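Local coordinates for protein CpuTA1 (Curtobacterium pusillum, PDB 5K3W) that binds pyridoxal-5'-phosphate and belongs to the class IV aminotransferases, with a two-domain chain that is paired in a dimer, at residues Pro66-Leu71 with Ala232-Ala237; Asp195-Ser200 with Ala276-Leu281; Asn212-Ala217 with Ala237-Phe242; Ala265-Leu268 with Gln274-Pro277. All blocks are in the same frame, centred on the assembly; numbering follows the deposited sequence.

Interaction 1: Pro66-Leu71 with Ala232-Ala237; sequences PQALEL and AGTTQA. With PLP (pyridoxal-5'-phosphate), chain C.
L71 and A68 meet T234 without any flat group between them, so no ring or amide face is engaged; the contact is aliphatic, small and partly buried. L71 CB rests 3.8 Å from T234 CG2, and the branch ending in L71 CD1 reaches both T234 CG2 and T234 CB as the two side chains slide past each other in opposite directions. A68, the N-cap of helix 69-82, adds its methyl, with A68 CB 4.2 Å from T234 CB.

The hydroxyl and backbone N of T234 serve the cofactor. With chi1 at 67°, its OG1 sits between the backbone N and the carbonyl carbon, and T234 OG1 donates to PLP O3P at 2.7 Å. T234 N reaches that same oxygen at 3.0 Å. T235 repeats the pattern: T235 OG1 lies 2.7 Å from PLP O1P, which also accepts a bond from T235 N. Two phosphate oxygens are thus each gripped twice at the start of helix 234-245, just after its N-cap G233, where the helix end would probably favour the anion. R75 and S271 also bind the cofactor. Around this site, Q67 packs on helix 290-307 and P66 on strand 54-62, while T235 touches L300 of helix 290-307.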
# COMPACT_ATOMS: atom_id res chain seq x y z
N PRO A 66 -18.81 19.15 -6.28
CA PRO A 66 -17.73 18.56 -5.48
C PRO A 66 -17.35 19.48 -4.33
O PRO A 66 -17.08 20.67 -4.52
CB PRO A 66 -16.58 18.42 -6.48
CG PRO A 66 -17.18 18.66 -7.83
CD PRO A 66 -18.35 19.56 -7.61
N GLN A 67 -17.29 18.92 -3.12
CA GLN A 67 -16.96 19.73 -1.96
C GLN A 67 -15.45 19.92 -1.81
O GLN A 67 -14.67 18.97 -1.93
CB GLN A 67 -17.50 19.09 -0.68
CG GLN A 67 -19.00 19.00 -0.61
CD GLN A 67 -19.45 18.51 0.75
OE1 GLN A 67 -18.84 17.61 1.33
NE2 GLN A 67 -20.50 19.11 1.28
N ALA A 68 -15.05 21.16 -1.52
CA ALA A 68 -13.66 21.46 -1.21
C ALA A 68 -12.73 21.04 -2.34
O ALA A 68 -11.60 20.58 -2.11
CB ALA A 68 -13.24 20.81 0.12
N LEU A 69 -13.19 21.21 -3.58
CA LEU A 69 -12.49 20.64 -4.72
C LEU A 69 -11.04 21.11 -4.79
O LEU A 69 -10.13 20.32 -5.07
CB LEU A 69 -13.22 20.96 -6.03
CG LEU A 69 -12.60 20.34 -7.30
CD1 LEU A 69 -12.50 18.83 -7.18
CD2 LEU A 69 -13.34 20.72 -8.58
N GLU A 70 -10.80 22.40 -4.54
CA GLU A 70 -9.45 22.93 -4.69
C GLU A 70 -8.52 22.41 -3.59
O GLU A 70 -7.37 22.08 -3.86
CB GLU A 70 -9.47 24.47 -4.70
CG GLU A 70 -8.12 25.14 -4.97
CD GLU A 70 -7.63 24.98 -6.42
OE1 GLU A 70 -8.43 24.65 -7.32
OE2 GLU A 70 -6.43 25.19 -6.67
N LEU A 71 -9.01 22.33 -2.35
CA LEU A 71 -8.26 21.68 -1.28
C LEU A 71 -7.89 20.24 -1.65
O LEU A 71 -6.73 19.83 -1.51
CB LEU A 71 -9.07 21.67 0.01
CG LEU A 71 -8.96 22.81 1.01
CD1 LEU A 71 -9.61 22.32 2.29
CD2 LEU A 71 -7.50 23.18 1.23
N ALA A 232 -3.88 16.25 6.44
CA ALA A 232 -4.67 17.43 6.75
C ALA A 232 -6.02 17.22 6.09
O ALA A 232 -6.11 17.21 4.86
CB ALA A 232 -4.00 18.71 6.24
N GLY A 233 -7.05 16.99 6.89
CA GLY A 233 -8.34 16.62 6.33
C GLY A 233 -9.08 17.83 5.79
O GLY A 233 -9.16 18.88 6.42
N THR A 234 -9.64 17.67 4.59
CA THR A 234 -10.52 18.72 4.11
C THR A 234 -11.77 18.83 4.99
O THR A 234 -12.24 19.94 5.24
CB THR A 234 -10.88 18.49 2.63
OG1 THR A 234 -11.69 17.32 2.48
CG2 THR A 234 -9.63 18.35 1.79
N THR A 235 -12.27 17.71 5.53
CA THR A 235 -13.46 17.78 6.37
C THR A 235 -13.15 18.43 7.72
O THR A 235 -13.93 19.27 8.20
CB THR A 235 -14.05 16.38 6.58
OG1 THR A 235 -14.17 15.74 5.31
CG2 THR A 235 -15.43 16.46 7.23
N GLN A 236 -12.02 18.07 8.33
CA GLN A 236 -11.61 18.68 9.59
C GLN A 236 -11.53 20.20 9.48
O GLN A 236 -11.96 20.92 10.40
CB GLN A 236 -10.26 18.09 10.03
CG GLN A 236 -9.65 18.77 11.23
CD GLN A 236 -8.81 19.99 10.85
OE1 GLN A 236 -7.91 19.91 10.01
NE2 GLN A 236 -9.12 21.13 11.46
N ALA A 237 -10.96 20.72 8.39
CA ALA A 237 -10.94 22.17 8.23
C ALA A 237 -12.36 22.72 8.19
O ALA A 237 -12.65 23.74 8.84
CB ALA A 237 -10.16 22.57 6.98
N1 PLP C . -6.92 10.26 7.20
C2 PLP C . -6.76 9.41 6.15
C2A PLP C . -5.70 8.32 6.21
C3 PLP C . -7.55 9.55 5.03
O3 PLP C . -7.34 8.65 3.97
C4 PLP C . -8.49 10.54 4.97
C4A PLP C . -9.41 10.74 3.79
C5 PLP C . -8.66 11.40 6.02
C6 PLP C . -7.86 11.25 7.14
C5A PLP C . -9.73 12.48 5.95
O4P PLP C . -9.56 13.36 4.85
P PLP C . -10.81 14.07 4.17
O1P PLP C . -11.66 14.76 5.21
O2P PLP C . -11.65 13.07 3.40
O3P PLP C . -10.32 15.13 3.21

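Interaction 2: Asp195-Ser200 with Ala276-Leu281; sequences DVIFVS and APITAL
I197 reaches across to I278 and L281 in the buried interface between two mixed beta-sheets, consistent with the open, barrel-like beta domain of class IV aminotransferases. The chain turns a corner at T279, so I278 belongs to an outer strand of a five-stranded sheet, whereas L281 belongs to the four-stranded sheet that also contains strand 195-199. In that sheet, strand 149-155 runs between the strands of I197 and L281, and the contact is made entirely by side chains.

From CB, which points toward the other segment, the I197 side chain divides. CG1 stands beside the backbone N (chi1 -75°) and passes along the side chains of the five-stranded sheet, where it packs against V213 CG2 and L268 CD2. The terminal CD1 does the bridging. I197 CD1 comes to 3.9 Å from I278 CD1, the end of an extended side chain that approaches at a slant. L281 crosses I197 at about a right angle; its CG is anti to the backbone N (chi1 -178°), and one branch methyl, L281 CD1, ends 4.1 Å from I197 CD1.

At the start of the same strand, D195 divides its carboxylate between two partners. OD2 forms a salt bridge with R273, while D195 OD1 accepts a bond from V196 N at 2.8 Å on its anti side, 15° out of the carboxylate plane.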
# COMPACT_ATOMS: atom_id res chain seq x y z
N ASP A 195 -14.71 1.59 13.83
CA ASP A 195 -13.58 2.33 13.28
C ASP A 195 -12.45 2.36 14.30
O ASP A 195 -12.53 1.76 15.38
CB ASP A 195 -14.01 3.75 12.88
CG ASP A 195 -13.35 4.19 11.59
OD1 ASP A 195 -12.17 3.84 11.39
OD2 ASP A 195 -14.03 4.86 10.77
N VAL A 196 -11.40 3.11 13.96
CA VAL A 196 -10.10 3.07 14.62
C VAL A 196 -9.56 4.48 14.75
O VAL A 196 -9.67 5.29 13.83
CB VAL A 196 -9.09 2.21 13.82
CG1 VAL A 196 -7.67 2.36 14.40
CG2 VAL A 196 -9.53 0.75 13.78
N ILE A 197 -8.96 4.78 15.90
CA ILE A 197 -8.06 5.91 16.01
C ILE A 197 -6.66 5.34 16.20
O ILE A 197 -6.44 4.55 17.13
CB ILE A 197 -8.45 6.85 17.14
CG1 ILE A 197 -9.68 7.67 16.75
CG2 ILE A 197 -7.27 7.77 17.47
CD1 ILE A 197 -10.50 8.14 17.91
N PHE A 198 -5.74 5.73 15.32
CA PHE A 198 -4.35 5.34 15.45
C PHE A 198 -3.66 6.16 16.53
O PHE A 198 -3.88 7.37 16.66
CB PHE A 198 -3.61 5.52 14.13
CG PHE A 198 -3.86 4.42 13.14
CD1 PHE A 198 -3.71 3.10 13.51
CD2 PHE A 198 -4.27 4.71 11.84
CE1 PHE A 198 -3.95 2.08 12.60
CE2 PHE A 198 -4.51 3.69 10.92
CZ PHE A 198 -4.34 2.39 11.30
N VAL A 199 -2.82 5.48 17.31
CA VAL A 199 -1.98 6.07 18.34
C VAL A 199 -0.53 5.74 18.00
O VAL A 199 -0.22 4.60 17.64
CB VAL A 199 -2.35 5.51 19.73
CG1 VAL A 199 -1.36 5.98 20.81
CG2 VAL A 199 -3.80 5.90 20.08
N SER A 200 0.35 6.73 18.10
CA SER A 200 1.72 6.51 17.71
C SER A 200 2.46 5.69 18.77
O SER A 200 1.98 5.50 19.89
CB SER A 200 2.43 7.83 17.47
OG SER A 200 2.55 8.55 18.68
N ALA A 276 -18.87 11.57 12.03
CA ALA A 276 -19.41 10.42 12.74
C ALA A 276 -19.10 10.54 14.23
O ALA A 276 -17.93 10.42 14.62
CB ALA A 276 -18.84 9.12 12.18
N PRO A 277 -20.09 10.76 15.08
CA PRO A 277 -19.81 10.92 16.52
C PRO A 277 -19.51 9.59 17.18
O PRO A 277 -20.09 8.55 16.85
CB PRO A 277 -21.11 11.54 17.06
CG PRO A 277 -22.18 11.00 16.16
CD PRO A 277 -21.54 10.79 14.79
N ILE A 278 -18.59 9.62 18.13
CA ILE A 278 -18.09 8.41 18.78
C ILE A 278 -18.87 8.16 20.07
O ILE A 278 -18.87 8.99 20.98
CB ILE A 278 -16.58 8.52 19.07
CG1 ILE A 278 -15.79 8.65 17.76
CG2 ILE A 278 -16.13 7.31 19.88
CD1 ILE A 278 -14.29 8.83 17.92
N THR A 279 -19.54 7.02 20.13
CA THR A 279 -20.29 6.62 21.31
C THR A 279 -19.44 5.87 22.32
O THR A 279 -19.72 5.90 23.52
CB THR A 279 -21.48 5.72 20.93
OG1 THR A 279 -20.99 4.55 20.25
CG2 THR A 279 -22.43 6.45 20.01
N ALA A 280 -18.41 5.16 21.85
CA ALA A 280 -17.53 4.43 22.75
C ALA A 280 -16.13 4.39 22.14
O ALA A 280 -15.96 4.25 20.93
CB ALA A 280 -18.06 3.00 23.01
N LEU A 281 -15.13 4.54 23.00
CA LEU A 281 -13.74 4.42 22.59
C LEU A 281 -13.11 3.38 23.50
O LEU A 281 -13.00 3.61 24.71
CB LEU A 281 -13.01 5.76 22.67
CG LEU A 281 -11.56 5.71 22.20
CD1 LEU A 281 -11.52 5.34 20.73
CD2 LEU A 281 -10.80 7.04 22.48

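Interaction 3: Asn212-Ala217 with Ala237-Phe242; sequences NVIVLA and AAVFDF. With PLP (pyridoxal-5'-phosphate), chain C.
I214 joins strand 212-217 to helix 234-245 by touching V239 and F240, and the residues before and after it along the strand serve other partners. At the start, N212 faces the cofactor: N212 OD1 approaches PLP C6 to 3.2 Å, close to the pyridine ring but without a hydrogen bond, while N212 ND2 bonds to the carbonyl oxygen of L231. V213 follows with its side chain packed on L268, and its carbonyl oxygen accepts from T223 OG1.

Next, I214 points toward the helix. Its CG1 lies 4.2 Å from V239 CG1, a methyl of the residue whose backbone is nearest. The end of the chain bends (chi2 -62°), and I214 CD1 comes to 4.4 Å from F240 CE1, meeting the ring obliquely. The first side-chain bond of F240 is not aimed at the strand, but its ring end comes nearer to it; the ring also packs edge-to-face on Y252 and touches V221 and T223. V215 then packs on L266. All three touching residues are buried and wholly apolar in their contact. Helix 234-245 connects the adjacent parallel strands 220-224 and 250-253, a beta-alpha-beta crossover whose helix packs on the sheet through I214 of the neighbouring strand 212-217.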
# COMPACT_ATOMS: atom_id res chain seq x y z
N ASN A 212 -10.05 11.93 10.11
CA ASN A 212 -9.37 12.68 11.15
C ASN A 212 -10.24 12.73 12.40
O ASN A 212 -11.45 12.54 12.35
CB ASN A 212 -9.03 14.09 10.68
CG ASN A 212 -8.02 14.08 9.57
OD1 ASN A 212 -8.37 14.17 8.39
ND2 ASN A 212 -6.75 13.95 9.93
N VAL A 213 -9.57 13.01 13.53
CA VAL A 213 -10.16 12.94 14.86
C VAL A 213 -10.41 14.36 15.35
O VAL A 213 -9.51 15.20 15.33
CB VAL A 213 -9.22 12.20 15.83
CG1 VAL A 213 -9.89 11.99 17.16
CG2 VAL A 213 -8.80 10.90 15.22
N ILE A 214 -11.63 14.61 15.83
CA ILE A 214 -12.01 15.88 16.43
C ILE A 214 -12.29 15.66 17.92
O ILE A 214 -13.05 14.76 18.29
CB ILE A 214 -13.24 16.50 15.74
CG1 ILE A 214 -13.01 16.63 14.24
CG2 ILE A 214 -13.53 17.87 16.34
CD1 ILE A 214 -11.87 17.53 13.90
N VAL A 215 -11.68 16.49 18.76
CA VAL A 215 -11.76 16.35 20.21
C VAL A 215 -12.39 17.60 20.79
O VAL A 215 -11.90 18.72 20.56
CB VAL A 215 -10.38 16.10 20.83
CG1 VAL A 215 -10.48 16.12 22.34
CG2 VAL A 215 -9.80 14.78 20.36
N LEU A 216 -13.46 17.42 21.56
CA LEU A 216 -14.03 18.50 22.37
C LEU A 216 -13.65 18.28 23.83
O LEU A 216 -13.94 17.22 24.40
CB LEU A 216 -15.54 18.56 22.21
CG LEU A 216 -16.20 19.46 23.27
CD1 LEU A 216 -15.66 20.88 23.17
CD2 LEU A 216 -17.72 19.42 23.15
N ALA A 217 -12.98 19.28 24.42
CA ALA A 217 -12.66 19.24 25.85
C ALA A 217 -12.53 20.67 26.38
O ALA A 217 -11.75 21.47 25.85
CB ALA A 217 -11.38 18.45 26.12
N ALA A 237 -10.96 20.72 8.39
CA ALA A 237 -10.94 22.17 8.23
C ALA A 237 -12.36 22.72 8.19
O ALA A 237 -12.65 23.74 8.84
CB ALA A 237 -10.16 22.57 6.98
N ALA A 238 -13.27 22.07 7.47
CA ALA A 238 -14.64 22.58 7.47
C ALA A 238 -15.29 22.42 8.83
O ALA A 238 -16.18 23.21 9.18
CB ALA A 238 -15.48 21.89 6.40
N VAL A 239 -14.86 21.43 9.62
CA VAL A 239 -15.42 21.27 10.96
C VAL A 239 -14.95 22.39 11.87
O VAL A 239 -15.71 22.89 12.70
CB VAL A 239 -15.06 19.90 11.55
CG1 VAL A 239 -15.38 19.90 13.05
CG2 VAL A 239 -15.82 18.80 10.83
N PHE A 240 -13.68 22.78 11.75
CA PHE A 240 -13.23 23.95 12.50
C PHE A 240 -14.04 25.18 12.12
O PHE A 240 -14.40 25.99 12.99
CB PHE A 240 -11.74 24.17 12.28
CG PHE A 240 -10.87 23.38 13.22
CD1 PHE A 240 -11.41 22.34 13.96
CD2 PHE A 240 -9.53 23.69 13.39
CE1 PHE A 240 -10.62 21.62 14.84
CE2 PHE A 240 -8.74 22.97 14.27
CZ PHE A 240 -9.29 21.93 14.99
N ASP A 241 -14.35 25.35 10.84
CA ASP A 241 -15.14 26.51 10.44
C ASP A 241 -16.48 26.51 11.16
O ASP A 241 -16.93 27.54 11.66
CB ASP A 241 -15.32 26.53 8.92
CG ASP A 241 -14.06 26.94 8.20
OD1 ASP A 241 -13.99 26.79 6.95
OD2 ASP A 241 -13.12 27.42 8.89
N PHE A 242 -17.13 25.34 11.23
CA PHE A 242 -18.41 25.26 11.91
C PHE A 242 -18.30 25.72 13.35
O PHE A 242 -19.06 26.58 13.80
CB PHE A 242 -18.95 23.83 11.82
CG PHE A 242 -20.12 23.56 12.72
CD1 PHE A 242 -21.42 23.71 12.26
CD2 PHE A 242 -19.93 23.13 14.03
CE1 PHE A 242 -22.49 23.45 13.09
CE2 PHE A 242 -21.00 22.88 14.85
CZ PHE A 242 -22.29 23.04 14.38
N1 PLP C . -6.92 10.26 7.20
C2 PLP C . -6.76 9.41 6.15
C2A PLP C . -5.70 8.32 6.21
C3 PLP C . -7.55 9.55 5.03
O3 PLP C . -7.34 8.65 3.97
C4 PLP C . -8.49 10.54 4.97
C4A PLP C . -9.41 10.74 3.79
C5 PLP C . -8.66 11.40 6.02
C6 PLP C . -7.86 11.25 7.14
C5A PLP C . -9.73 12.48 5.95
O4P PLP C . -9.56 13.36 4.85
P PLP C . -10.81 14.07 4.17
O1P PLP C . -11.66 14.76 5.21
O2P PLP C . -11.65 13.07 3.40
O3P PLP C . -10.32 15.13 3.21

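Interaction 4: Ala265-Leu268 with Gln274-Pro277; sequences ALWL and QAAP
L268 and A276 exchange a pair of backbone hydrogen bonds in the beta hairpin formed by strands 265-270 and 274-278. The A276 N to L268 O bond is 2.9 Å long and nearly straight at the hydrogen (171°), whereas L268 N meets A276 O at 3.1 Å. These two bonds define an antiparallel hydrogen-bonded pair. A CA-H...O contact accompanies them, W267 CA lying 3.5 Å from A276 O. The indole of W267 has a polar partner of its own outside the hairpin, its NE1 bonding to T293 of helix 290-307.

One step along from the bonded pair, W267 and P277 form the non-hydrogen-bonded pair, a place where proline's lack of an N-H costs the hairpin nothing. The strand directions differ by 138°, so the two are markedly twisted from strict antiparallel. L268 and A276 project to one side of the sheet, where L268 packs on D195. On the side carrying W267 and P277 the two segments meet through apolar packing. The W267 and P277 side chains cross at about a right angle, with W267 CD1 3.7 Å from P277 CB, and A275 CB reaches W267 CD1 more distantly at 4.4 Å.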
# COMPACT_ATOMS: atom_id res chain seq x y z
N ALA A 265 -16.29 14.94 24.11
CA ALA A 265 -16.91 14.30 22.95
C ALA A 265 -15.84 14.11 21.89
O ALA A 265 -14.82 14.80 21.89
CB ALA A 265 -18.09 15.11 22.40
N LEU A 266 -16.09 13.16 20.98
CA LEU A 266 -15.17 12.83 19.90
C LEU A 266 -15.95 12.61 18.61
O LEU A 266 -17.05 12.06 18.62
CB LEU A 266 -14.37 11.56 20.20
CG LEU A 266 -13.53 11.55 21.47
CD1 LEU A 266 -13.02 10.15 21.69
CD2 LEU A 266 -12.37 12.52 21.34
N TRP A 267 -15.32 13.00 17.49
CA TRP A 267 -15.81 12.68 16.16
C TRP A 267 -14.67 12.18 15.29
O TRP A 267 -13.52 12.61 15.43
CB TRP A 267 -16.45 13.89 15.44
CG TRP A 267 -17.61 14.52 16.15
CD1 TRP A 267 -18.93 14.32 15.88
CD2 TRP A 267 -17.55 15.46 17.22
NE1 TRP A 267 -19.70 15.09 16.72
CE2 TRP A 267 -18.87 15.80 17.55
CE3 TRP A 267 -16.50 16.07 17.92
CZ2 TRP A 267 -19.18 16.71 18.57
CZ3 TRP A 267 -16.80 16.98 18.92
CH2 TRP A 267 -18.14 17.28 19.24
N LEU A 268 -14.99 11.26 14.38
CA LEU A 268 -14.19 10.99 13.20
C LEU A 268 -14.83 11.70 12.01
O LEU A 268 -16.03 11.57 11.79
CB LEU A 268 -14.12 9.49 12.92
CG LEU A 268 -13.35 8.63 13.92
CD1 LEU A 268 -13.11 7.26 13.33
CD2 LEU A 268 -12.05 9.31 14.30
N GLN A 274 -18.64 12.31 6.31
CA GLN A 274 -18.81 13.56 7.03
C GLN A 274 -18.46 13.34 8.51
O GLN A 274 -17.40 12.79 8.81
CB GLN A 274 -20.21 14.12 6.82
CG GLN A 274 -20.62 14.24 5.34
CD GLN A 274 -19.95 15.41 4.56
OE1 GLN A 274 -19.19 16.21 5.11
NE2 GLN A 274 -20.24 15.49 3.27
N ALA A 275 -19.32 13.75 9.44
CA ALA A 275 -18.99 13.69 10.86
C ALA A 275 -19.67 12.49 11.50
O ALA A 275 -20.90 12.41 11.52
CB ALA A 275 -19.40 14.98 11.57
N ALA A 276 -18.87 11.57 12.03
CA ALA A 276 -19.41 10.42 12.74
C ALA A 276 -19.10 10.54 14.23
O ALA A 276 -17.93 10.42 14.62
CB ALA A 276 -18.84 9.12 12.18
N PRO A 277 -20.09 10.76 15.08
CA PRO A 277 -19.81 10.92 16.52
C PRO A 277 -19.51 9.59 17.18
O PRO A 277 -20.09 8.55 16.85
CB PRO A 277 -21.11 11.54 17.06
CG PRO A 277 -22.18 11.00 16.16
CD PRO A 277 -21.54 10.79 14.79

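How the interactions relate
Interactions 2, 3 and 4 are buried, whereas interaction 1 is only partly so and ends at a solvent-exposed leucine. Interaction 4 is the one held by backbone hydrogen bonds across its segments; the other three meet through aliphatic or aromatic side chains, and interaction 1 adds polar bonds to the cofactor phosphate. Interactions 1 and 3 use successive turns of helix 234-245, the first its cofactor-binding start and the second its sheet-facing side, and share A237. Interactions 2 and 4 share A276 and P277. Strand 265-270 lies between strands 212-217 and 274-278, so the sheet links interactions 3 and 4, while Q67 and Q274 probably bond between interactions 1 and 4.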